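Local coordinates for YARHG domain-containing protein (Legionella pneumophila subsp. pneumophila, PDB 4G2A) that is of unknown function but, as a two-domain protein joining a DUF4424-type beta region to a C-terminal YARHG domain, may bind a nutrient, at residues M23-I28 and H174-V179; M152-V157 and C232-I237; E265-R270 and S283-E288. All coordinates share one frame; numbering follows the deposited sequence. Where two conformers were deposited one is given.

Overall arrangement
The three contacts sample both halves of a two-domain chain. Contact 1 (23-28 with 174-179) and contact 2 (152-157 with 232-237) belong to the strand-rich part; their centres are 24 Å apart, and they meet where V179 CG1 packs on V157 CG1 at 3.9 Å. Their segments alternate and strands 155-160 and 174-180 are consecutive, so the two contacts cross along the chain within the beta region. Contact 3 (265-270 with 283-288) opens after both have closed and lies wholly in the helical YARHG domain, its nearest atoms about 12 Å from contact 2 and about 26 Å from contact 1. Contact 2, where strand 229-235 gives way to helix 236-250, marks the passage between the two architectures.

Contact 1: M23-I28 and H174-V179; sequences MVSELI and HTRLEV
E26 O is the acceptor on which R176 folds back, taking its backbone N at 3.0 Å and its NH2 at 2.9 Å. The two donors come from opposite faces of the carbonyl plane, and NE adds a weak third bond. In the arginine chain chi2 (128°) sets CD, and chi3 (-29°) brings NE round to the E26 O side. L27 CB stands over one face of the guanidinium; H174 ND1 also lies over a face, toward the rim. On the same side of the sheet L27 CD1 rests on R176 CB.

The other side of the sheet carries E26, T175, I28 and L177. T175 OG1 donates to E26 OE1 at 2.8 Å, meeting that oxygen nearly along its C-O axis; chi2 of E26 (74°) swings CD toward T175. Further on, I28 and L177 run alongside each other, I28 CD1 touching L177 CD2 at 3.8 Å.

Beneath these groups the strands run parallel, S25 level with H174 and I28 with L177, joined by backbone bonds such as E26 N to H174 O at 3.0 Å. One face of the H174 ring lies against R176 CD, while its NE2 is held by D219 of strand 215-220; S25 OG bonds to T51 of strand 43-54.

The pair is thus the parallel step between two antiparallel neighbours, strands 43-54 and 215-220. Chemically, the guanidinium puts NE and NH2 on a neutral carbonyl oxygen, which its charge would probably polarise; R176 also touches D219. The buried carboxylate of E26 is met by a neutral hydroxyl.

Contact 2: M152-V157 and C232-I237; sequences MGYHWV and CLFTGI
Sulfur and aromatic groups dominate where C232 meets Y154 and W156. C232 SG stands over one face of the W156 six-membered ring, 3.8 Å from its centroid, and C232 CB makes a CH-pi contact with the same ring. Obliquely, SG also approaches Y154, coming within 3.5 Å of its CG. Being anti to the backbone N (chi1 -171°), this sulfur lies between the two aromatic side chains, and it is in disulfide linkage with C188. Y154 in turn directs its edge at the face of F234 in an offset edge-to-face pair, with planes at 75°. T235 CG2 lies over the H155 imidazole, toward its rim.

Among the polar links, H155 and L233 form an antiparallel hydrogen-bonded pair, H155 N to L233 O 2.9 Å and L233 N to H155 O 2.8 Å. Past it a water links the two backbones: it donates to G153 O (2.6 Å) and L233 O, accepts from T235 N, and bonds to H155 ND1 in the ring plane.

In the fold, this end of strand 155-160 runs between strands 229-235 and 136-150, W156 bonding to T148 through the backbone and W156 NE1 to D150. Strand 185-187 borders 229-235 on its other side. T235 precedes helix 236-250 at the N-cap position without a side-chain capping bond; its OG1 bonds to S238 OG.

Contact 3: E265-R270 and S283-E288; sequences ELRFLR and SPDLQE. With SO4 (sulfate ion), chain C.
D285 OD1 is held by R267 NH2 at 2.9 Å and, weakly, by the backbone N of L286. The other oxygen takes the second arginine nitrogen: R267 NE reaches D285 OD2 at 2.8 Å with an almost straight N-H...O angle of 177°. Both oxygens use their syn lone pairs, and the two planes are only 17° apart, so this is a bidentate, side-on salt bridge, tip to tip and nearly flat. The axes of segments 265-270 and 284-288 come no closer than 11.2 Å, and the arginine chain, extended from CG to NE, reaches across.

L286 supplies the apolar part. Its CG lies 3.4 Å above one face of the guanidinium, offset toward the rim, with CD1 close to NH2, so the charged group is edged by carboxylate and roofed by hydrocarbon. The other branch approaches the edge of the F268 ring, L286 CD2 being 4.0 Å from F268 CD1; that ring also stacks with Y289, next after E288.

S283 occupies the N-cap position of helix 284-291, though its side chain makes no capping bond, and its CB lies at the guanidinium edge. A sulfate ion, probably from the crystallisation liquor, is bound at the start of this helix by S283 N (3.0 Å to sulfate O4) and by Q282 N. Such an anion at the N-terminal end of a helix is well placed to be favoured by the helix dipole.

Segments 265-270 and 284-288 cross at -62°, in two helices joined by a short loop in the helical YARHG domain, where a surface salt bridge flanks a small leucine-phenylalanine contact.

Contact 1: M23-I28 and H174-V179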
loop_
_atom_site.group_PDB
_atom_site.type_symbol
_atom_site.label_atom_id
_atom_site.label_comp_id
_atom_site.label_asym_id
_atom_site.label_seq_id
_atom_site.Cartn_x
_atom_site.Cartn_y
_atom_site.Cartn_z
HETATM N N MSE A 23 4.782 -22.623 9.823
HETATM C CA MSE A 23 3.725 -21.628 9.671
HETATM C C MSE A 23 2.654 -22.293 8.840
HETATM O O MSE A 23 2.939 -22.682 7.717
HETATM C CB MSE A 23 4.292 -20.363 9.031
HETATM C CG MSE A 23 3.475 -19.143 9.338
HETATM SE SE MSE A 23 4.078 -17.668 8.247
HETATM C CE MSE A 23 5.232 -16.802 9.471
ATOM N N VAL A 24 1.476 -22.561 9.412
ATOM C CA VAL A 24 0.484 -23.349 8.697
ATOM C C VAL A 24 -0.619 -22.502 8.042
ATOM O O VAL A 24 -1.232 -22.966 7.084
ATOM C CB VAL A 24 -0.101 -24.495 9.559
ATOM C CG1 VAL A 24 0.944 -25.584 9.795
ATOM C CG2 VAL A 24 -0.638 -23.981 10.882
ATOM N N SER A 25 -0.849 -21.271 8.519
ATOM C CA SER A 25 -1.851 -20.384 7.932
ATOM C C SER A 25 -1.632 -18.943 8.362
ATOM O O SER A 25 -1.047 -18.684 9.409
ATOM C CB SER A 25 -3.270 -20.822 8.299
ATOM O OG SER A 25 -3.660 -20.346 9.578
ATOM N N GLU A 26 -2.084 -18.009 7.521
ATOM C CA GLU A 26 -2.040 -16.560 7.754
ATOM C C GLU A 26 -3.328 -15.939 7.242
ATOM O O GLU A 26 -3.939 -16.451 6.304
ATOM C CB GLU A 26 -0.828 -15.873 7.079
ATOM C CG GLU A 26 0.542 -16.533 7.248
ATOM C CD GLU A 26 0.724 -17.787 6.410
ATOM O OE1 GLU A 26 0.367 -17.763 5.211
ATOM O OE2 GLU A 26 1.143 -18.822 6.976
ATOM N N LEU A 27 -3.751 -14.855 7.875
ATOM C CA LEU A 27 -4.936 -14.089 7.520
ATOM C C LEU A 27 -4.498 -12.648 7.631
ATOM O O LEU A 27 -4.367 -12.138 8.739
ATOM C CB LEU A 27 -6.098 -14.470 8.455
ATOM C CG LEU A 27 -7.454 -13.804 8.229
ATOM C CD1 LEU A 27 -8.078 -14.240 6.893
ATOM C CD2 LEU A 27 -8.410 -14.154 9.363
ATOM N N ILE A 28 -4.136 -12.030 6.494
ATOM C CA ILE A 28 -3.556 -10.695 6.479
ATOM C C ILE A 28 -4.511 -9.697 5.797
ATOM O O ILE A 28 -4.781 -9.766 4.595
ATOM C CB ILE A 28 -2.146 -10.771 5.818
ATOM C CG1 ILE A 28 -1.219 -11.715 6.652
ATOM C CG2 ILE A 28 -1.517 -9.372 5.660
ATOM C CD1 ILE A 28 -0.094 -12.396 5.900
ATOM N N HIS A 174 -1.751 -22.172 4.300
ATOM C CA HIS A 174 -2.907 -21.441 3.794
ATOM C C HIS A 174 -2.746 -19.939 4.006
ATOM O O HIS A 174 -2.981 -19.441 5.097
ATOM C CB HIS A 174 -4.212 -21.938 4.442
ATOM C CG HIS A 174 -5.440 -21.582 3.657
ATOM N ND1 HIS A 174 -6.695 -21.950 4.087
ATOM C CD2 HIS A 174 -5.563 -20.921 2.478
ATOM C CE1 HIS A 174 -7.536 -21.498 3.169
ATOM N NE2 HIS A 174 -6.896 -20.868 2.186
ATOM N N THR A 175 -2.376 -19.222 2.940
ATOM C CA THR A 175 -2.111 -17.792 2.938
ATOM C C THR A 175 -3.307 -17.011 2.415
ATOM O O THR A 175 -3.666 -17.116 1.238
ATOM C CB THR A 175 -0.828 -17.526 2.105
ATOM O OG1 THR A 175 0.174 -18.461 2.529
ATOM C CG2 THR A 175 -0.306 -16.104 2.251
ATOM N N ARG A 176 -3.918 -16.222 3.290
ATOM C CA ARG A 176 -5.023 -15.364 2.883
ATOM C C ARG A 176 -4.603 -13.907 3.034
ATOM O O ARG A 176 -4.229 -13.481 4.128
ATOM C CB ARG A 176 -6.307 -15.676 3.656
ATOM C CG ARG A 176 -7.060 -16.834 3.035
ATOM C CD ARG A 176 -7.419 -17.920 4.019
ATOM N NE ARG A 176 -6.459 -17.997 5.115
ATOM C CZ ARG A 176 -6.752 -18.458 6.323
ATOM N NH1 ARG A 176 -7.968 -18.927 6.587
ATOM N NH2 ARG A 176 -5.834 -18.460 7.275
ATOM N N LEU A 177 -4.606 -13.163 1.907
ATOM C CA LEU A 177 -4.203 -11.759 1.860
ATOM C C LEU A 177 -5.311 -10.893 1.290
ATOM O O LEU A 177 -5.884 -11.213 0.245
ATOM C CB LEU A 177 -2.909 -11.564 1.040
ATOM C CG LEU A 177 -1.717 -12.456 1.413
ATOM C CD1 LEU A 177 -1.106 -13.079 0.168
ATOM C CD2 LEU A 177 -0.680 -11.665 2.195
ATOM N N GLU A 178 -5.591 -9.778 1.958
ATOM C CA GLU A 178 -6.641 -8.889 1.486
ATOM C C GLU A 178 -6.208 -7.426 1.606
ATOM O O GLU A 178 -5.877 -6.971 2.704
ATOM C CB GLU A 178 -7.940 -9.161 2.268
ATOM C CG GLU A 178 -9.202 -8.563 1.669
ATOM C CD GLU A 178 -10.468 -8.815 2.474
ATOM O OE1 GLU A 178 -10.404 -8.764 3.723
ATOM O OE2 GLU A 178 -11.531 -9.045 1.852
ATOM N N VAL A 179 -6.206 -6.695 0.457
ATOM C CA VAL A 179 -5.913 -5.255 0.407
ATOM C C VAL A 179 -7.230 -4.515 0.102
ATOM O O VAL A 179 -7.925 -4.857 -0.859
ATOM C CB VAL A 179 -4.784 -4.897 -0.567
ATOM C CG1 VAL A 179 -4.632 -3.373 -0.677
ATOM C CG2 VAL A 179 -3.472 -5.546 -0.124
#

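Contact 2: M152-V157 and C232-I237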
loop_
_atom_site.group_PDB
_atom_site.type_symbol
_atom_site.label_atom_id
_atom_site.label_comp_id
_atom_site.label_asym_id
_atom_site.label_seq_id
_atom_site.Cartn_x
_atom_site.Cartn_y
_atom_site.Cartn_z
HETATM N N MSE A 152 5.702 9.263 -9.732
HETATM C CA MSE A 152 4.993 8.737 -10.904
HETATM C C MSE A 152 3.492 8.740 -10.632
HETATM O O MSE A 152 2.688 8.484 -11.534
HETATM C CB MSE A 152 5.479 7.312 -11.239
HETATM C CG MSE A 152 6.999 7.188 -11.377
HETATM SE SE MSE A 152 7.699 7.956 -13.022
HETATM C CE MSE A 152 7.997 9.745 -12.489
ATOM N N GLY A 153 3.137 9.018 -9.377
ATOM C CA GLY A 153 1.761 9.042 -8.906
ATOM C C GLY A 153 1.274 7.735 -8.353
ATOM O O GLY A 153 0.076 7.575 -8.120
ATOM N N TYR A 154 2.182 6.796 -8.134
ATOM C CA TYR A 154 1.798 5.487 -7.612
ATOM C C TYR A 154 1.632 5.484 -6.104
ATOM O O TYR A 154 2.248 6.284 -5.417
ATOM C CB TYR A 154 2.857 4.437 -7.962
ATOM C CG TYR A 154 3.240 4.307 -9.416
ATOM C CD1 TYR A 154 2.341 4.639 -10.430
ATOM C CD2 TYR A 154 4.464 3.752 -9.783
ATOM C CE1 TYR A 154 2.662 4.445 -11.772
ATOM C CE2 TYR A 154 4.800 3.567 -11.120
ATOM C CZ TYR A 154 3.891 3.907 -12.114
ATOM O OH TYR A 154 4.222 3.727 -13.441
ATOM N N HIS A 155 0.807 4.564 -5.604
ATOM C CA HIS A 155 0.606 4.232 -4.190
ATOM C C HIS A 155 1.054 2.784 -4.071
ATOM O O HIS A 155 0.708 1.959 -4.924
ATOM C CB HIS A 155 -0.848 4.432 -3.747
ATOM C CG HIS A 155 -1.134 5.753 -3.090
ATOM N ND1 HIS A 155 -1.510 6.870 -3.835
ATOM C CD2 HIS A 155 -1.186 6.073 -1.773
ATOM C CE1 HIS A 155 -1.730 7.835 -2.952
ATOM N NE2 HIS A 155 -1.537 7.411 -1.702
ATOM N N TRP A 156 1.930 2.503 -3.126
ATOM C CA TRP A 156 2.469 1.159 -2.937
ATOM C C TRP A 156 2.009 0.562 -1.617
ATOM O O TRP A 156 2.109 1.198 -0.570
ATOM C CB TRP A 156 3.998 1.179 -2.978
ATOM C CG TRP A 156 4.575 1.418 -4.339
ATOM C CD1 TRP A 156 5.011 2.603 -4.848
ATOM C CD2 TRP A 156 4.854 0.423 -5.338
ATOM N NE1 TRP A 156 5.506 2.420 -6.114
ATOM C CE2 TRP A 156 5.419 1.092 -6.445
ATOM C CE3 TRP A 156 4.659 -0.974 -5.411
ATOM C CZ2 TRP A 156 5.810 0.414 -7.614
ATOM C CZ3 TRP A 156 5.050 -1.644 -6.565
ATOM C CH2 TRP A 156 5.599 -0.949 -7.660
ATOM N N VAL A 157 1.506 -0.659 -1.671
ATOM C CA VAL A 157 1.104 -1.408 -0.480
ATOM C C VAL A 157 1.945 -2.672 -0.565
ATOM O O VAL A 157 2.029 -3.287 -1.627
ATOM C CB VAL A 157 -0.434 -1.609 -0.290
ATOM C CG1 VAL A 157 -1.145 -1.851 -1.611
ATOM C CG2 VAL A 157 -0.757 -2.707 0.716
ATOM N N CYS A 232 0.819 -2.122 -6.535
ATOM C CA CYS A 232 0.915 -0.756 -7.012
ATOM C C CYS A 232 -0.484 -0.273 -7.473
ATOM O O CYS A 232 -1.101 -0.890 -8.357
ATOM C CB CYS A 232 1.938 -0.687 -8.138
ATOM S SG CYS A 232 2.351 0.990 -8.637
ATOM N N LEU A 233 -0.985 0.807 -6.852
ATOM C CA LEU A 233 -2.334 1.335 -7.112
ATOM C C LEU A 233 -2.380 2.784 -7.506
ATOM O O LEU A 233 -1.543 3.583 -7.073
ATOM C CB LEU A 233 -3.218 1.199 -5.853
ATOM C CG LEU A 233 -3.500 -0.191 -5.295
ATOM C CD1 LEU A 233 -4.255 -0.087 -3.977
ATOM C CD2 LEU A 233 -4.264 -1.040 -6.288
ATOM N N PHE A 234 -3.423 3.141 -8.267
ATOM C CA PHE A 234 -3.723 4.524 -8.592
ATOM C C PHE A 234 -4.942 4.913 -7.792
ATOM O O PHE A 234 -5.920 4.182 -7.789
ATOM C CB PHE A 234 -3.968 4.755 -10.109
ATOM C CG PHE A 234 -2.768 5.171 -10.923
ATOM C CD1 PHE A 234 -2.089 6.353 -10.640
ATOM C CD2 PHE A 234 -2.348 4.412 -12.008
ATOM C CE1 PHE A 234 -0.975 6.731 -11.387
ATOM C CE2 PHE A 234 -1.236 4.790 -12.758
ATOM C CZ PHE A 234 -0.557 5.949 -12.443
ATOM N N THR A 235 -4.882 6.045 -7.112
ATOM C CA THR A 235 -6.012 6.628 -6.399
ATOM C C THR A 235 -6.544 7.717 -7.321
ATOM O O THR A 235 -5.865 8.063 -8.293
ATOM C CB THR A 235 -5.581 7.145 -5.029
ATOM O OG1 THR A 235 -4.501 8.046 -5.229
ATOM C CG2 THR A 235 -5.189 6.038 -4.068
ATOM N N GLY A 236 -7.738 8.231 -7.041
ATOM C CA GLY A 236 -8.397 9.237 -7.874
ATOM C C GLY A 236 -7.597 10.487 -8.196
ATOM O O GLY A 236 -7.245 10.719 -9.358
ATOM N N ILE A 237 -7.315 11.307 -7.174
ATOM C CA ILE A 237 -6.601 12.583 -7.317
ATOM C C ILE A 237 -5.183 12.334 -7.875
ATOM O O ILE A 237 -4.767 13.072 -8.763
ATOM C CB ILE A 237 -6.568 13.376 -5.965
ATOM C CG1 ILE A 237 -7.974 13.513 -5.310
ATOM C CG2 ILE A 237 -5.841 14.706 -6.095
ATOM C CD1 ILE A 237 -8.614 14.852 -5.242
HETATM O O HOH W 1 -1.886 6.549 -6.714
#

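Contact 3: E265-R270 and S283-E288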
loop_
_atom_site.group_PDB
_atom_site.type_symbol
_atom_site.label_atom_id
_atom_site.label_comp_id
_atom_site.label_asym_id
_atom_site.label_seq_id
_atom_site.Cartn_x
_atom_site.Cartn_y
_atom_site.Cartn_z
ATOM N N GLU A 265 -11.301 17.174 -26.876
ATOM C CA GLU A 265 -10.171 16.858 -25.988
ATOM C C GLU A 265 -9.851 18.015 -25.048
ATOM O O GLU A 265 -9.656 17.779 -23.851
ATOM C CB GLU A 265 -8.925 16.498 -26.795
ATOM C CG GLU A 265 -8.898 15.076 -27.315
ATOM C CD GLU A 265 -7.925 14.809 -28.452
ATOM O OE1 GLU A 265 -7.225 15.753 -28.892
ATOM O OE2 GLU A 265 -7.887 13.649 -28.922
ATOM N N LEU A 266 -9.829 19.264 -25.572
ATOM C CA LEU A 266 -9.576 20.446 -24.762
ATOM C C LEU A 266 -10.724 20.709 -23.769
ATOM O O LEU A 266 -10.460 21.148 -22.645
ATOM C CB LEU A 266 -9.302 21.691 -25.615
ATOM C CG LEU A 266 -8.792 22.924 -24.829
ATOM C CD1 LEU A 266 -7.391 22.702 -24.276
ATOM C CD2 LEU A 266 -8.831 24.175 -25.664
ATOM N N ARG A 267 -11.976 20.433 -24.165
ATOM C CA ARG A 267 -13.133 20.630 -23.285
ATOM C C ARG A 267 -13.069 19.611 -22.132
ATOM O O ARG A 267 -13.220 20.008 -20.982
ATOM C CB ARG A 267 -14.456 20.537 -24.074
ATOM C CG ARG A 267 -15.716 20.444 -23.222
ATOM C CD ARG A 267 -16.935 20.809 -24.037
ATOM N NE ARG A 267 -18.201 20.543 -23.349
ATOM C CZ ARG A 267 -18.718 21.309 -22.393
ATOM N NH1 ARG A 267 -18.055 22.371 -21.953
ATOM N NH2 ARG A 267 -19.889 21.003 -21.851
ATOM N N PHE A 268 -12.771 18.333 -22.434
ATOM C CA PHE A 268 -12.624 17.268 -21.426
ATOM C C PHE A 268 -11.408 17.517 -20.524
ATOM O O PHE A 268 -11.537 17.318 -19.319
ATOM C CB PHE A 268 -12.542 15.869 -22.069
ATOM C CG PHE A 268 -13.797 15.409 -22.783
ATOM C CD1 PHE A 268 -15.065 15.723 -22.284
ATOM C CD2 PHE A 268 -13.717 14.616 -23.923
ATOM C CE1 PHE A 268 -16.223 15.274 -22.929
ATOM C CE2 PHE A 268 -14.879 14.152 -24.560
ATOM C CZ PHE A 268 -16.122 14.491 -24.062
ATOM N N LEU A 269 -10.270 18.007 -21.079
ATOM C CA LEU A 269 -9.067 18.308 -20.292
ATOM C C LEU A 269 -9.332 19.387 -19.255
ATOM O O LEU A 269 -8.915 19.230 -18.099
ATOM C CB LEU A 269 -7.872 18.729 -21.181
ATOM C CG LEU A 269 -6.624 19.258 -20.442
ATOM C CD1 LEU A 269 -5.980 18.173 -19.561
ATOM C CD2 LEU A 269 -5.621 19.812 -21.395
ATOM N N ARG A 270 -9.992 20.487 -19.673
ATOM C CA ARG A 270 -10.330 21.617 -18.816
ATOM C C ARG A 270 -11.234 21.196 -17.668
ATOM O O ARG A 270 -11.023 21.622 -16.532
ATOM C CB ARG A 270 -11.036 22.718 -19.641
ATOM C CG ARG A 270 -11.646 23.852 -18.800
ATOM C CD ARG A 270 -12.623 24.737 -19.563
ATOM N NE ARG A 270 -12.032 25.351 -20.753
ATOM C CZ ARG A 270 -11.189 26.383 -20.746
ATOM N NH1 ARG A 270 -10.799 26.931 -19.593
ATOM N NH2 ARG A 270 -10.713 26.865 -21.888
ATOM N N SER A 283 -24.036 19.699 -17.913
ATOM C CA SER A 283 -23.949 19.484 -19.363
ATOM C C SER A 283 -23.934 17.995 -19.659
ATOM O O SER A 283 -23.090 17.286 -19.099
ATOM C CB SER A 283 -22.714 20.161 -19.955
ATOM O OG SER A 283 -22.744 21.566 -19.758
ATOM N N PRO A 284 -24.869 17.514 -20.520
ATOM C CA PRO A 284 -24.965 16.064 -20.789
ATOM C C PRO A 284 -23.669 15.416 -21.261
ATOM O O PRO A 284 -23.310 14.368 -20.728
ATOM C CB PRO A 284 -26.037 15.973 -21.874
ATOM C CG PRO A 284 -26.851 17.203 -21.711
ATOM C CD PRO A 284 -25.924 18.266 -21.233
ATOM N N ASP A 285 -22.954 16.048 -22.215
ATOM C CA ASP A 285 -21.689 15.521 -22.740
ATOM C C ASP A 285 -20.658 15.291 -21.622
ATOM O O ASP A 285 -19.979 14.268 -21.653
ATOM C CB ASP A 285 -21.104 16.431 -23.846
ATOM C CG ASP A 285 -20.564 17.804 -23.441
ATOM O OD1 ASP A 285 -21.072 18.381 -22.449
ATOM O OD2 ASP A 285 -19.680 18.329 -24.159
ATOM N N LEU A 286 -20.575 16.217 -20.628
ATOM C CA LEU A 286 -19.640 16.136 -19.505
ATOM C C LEU A 286 -20.122 15.151 -18.458
ATOM O O LEU A 286 -19.312 14.381 -17.943
ATOM C CB LEU A 286 -19.408 17.512 -18.853
ATOM C CG LEU A 286 -18.719 18.572 -19.686
ATOM C CD1 LEU A 286 -18.664 19.867 -18.930
ATOM C CD2 LEU A 286 -17.315 18.150 -20.086
ATOM N N GLN A 287 -21.440 15.198 -18.135
ATOM C CA GLN A 287 -22.160 14.344 -17.178
ATOM C C GLN A 287 -21.871 12.880 -17.473
ATOM O O GLN A 287 -21.377 12.165 -16.601
ATOM C CB GLN A 287 -23.660 14.621 -17.328
ATOM C CG GLN A 287 -24.498 14.630 -16.066
ATOM C CD GLN A 287 -25.835 15.292 -16.369
ATOM O OE1 GLN A 287 -26.589 14.863 -17.256
ATOM N NE2 GLN A 287 -26.145 16.380 -15.676
ATOM N N GLU A 288 -22.119 12.472 -18.744
ATOM C CA GLU A 288 -21.928 11.137 -19.295
ATOM C C GLU A 288 -20.449 10.718 -19.334
ATOM O O GLU A 288 -20.159 9.541 -19.078
ATOM C CB GLU A 288 -22.521 11.048 -20.708
ATOM C CG GLU A 288 -22.968 9.638 -21.062
ATOM C CD GLU A 288 -22.886 9.257 -22.528
ATOM O OE1 GLU A 288 -23.351 10.047 -23.383
ATOM O OE2 GLU A 288 -22.401 8.139 -22.818
HETATM S S SO4 C . -21.652 21.961 -16.484
HETATM O O1 SO4 C . -22.340 21.984 -15.192
HETATM O O2 SO4 C . -22.480 22.630 -17.481
HETATM O O3 SO4 C . -20.396 22.653 -16.327
HETATM O O4 SO4 C . -21.371 20.620 -16.948
#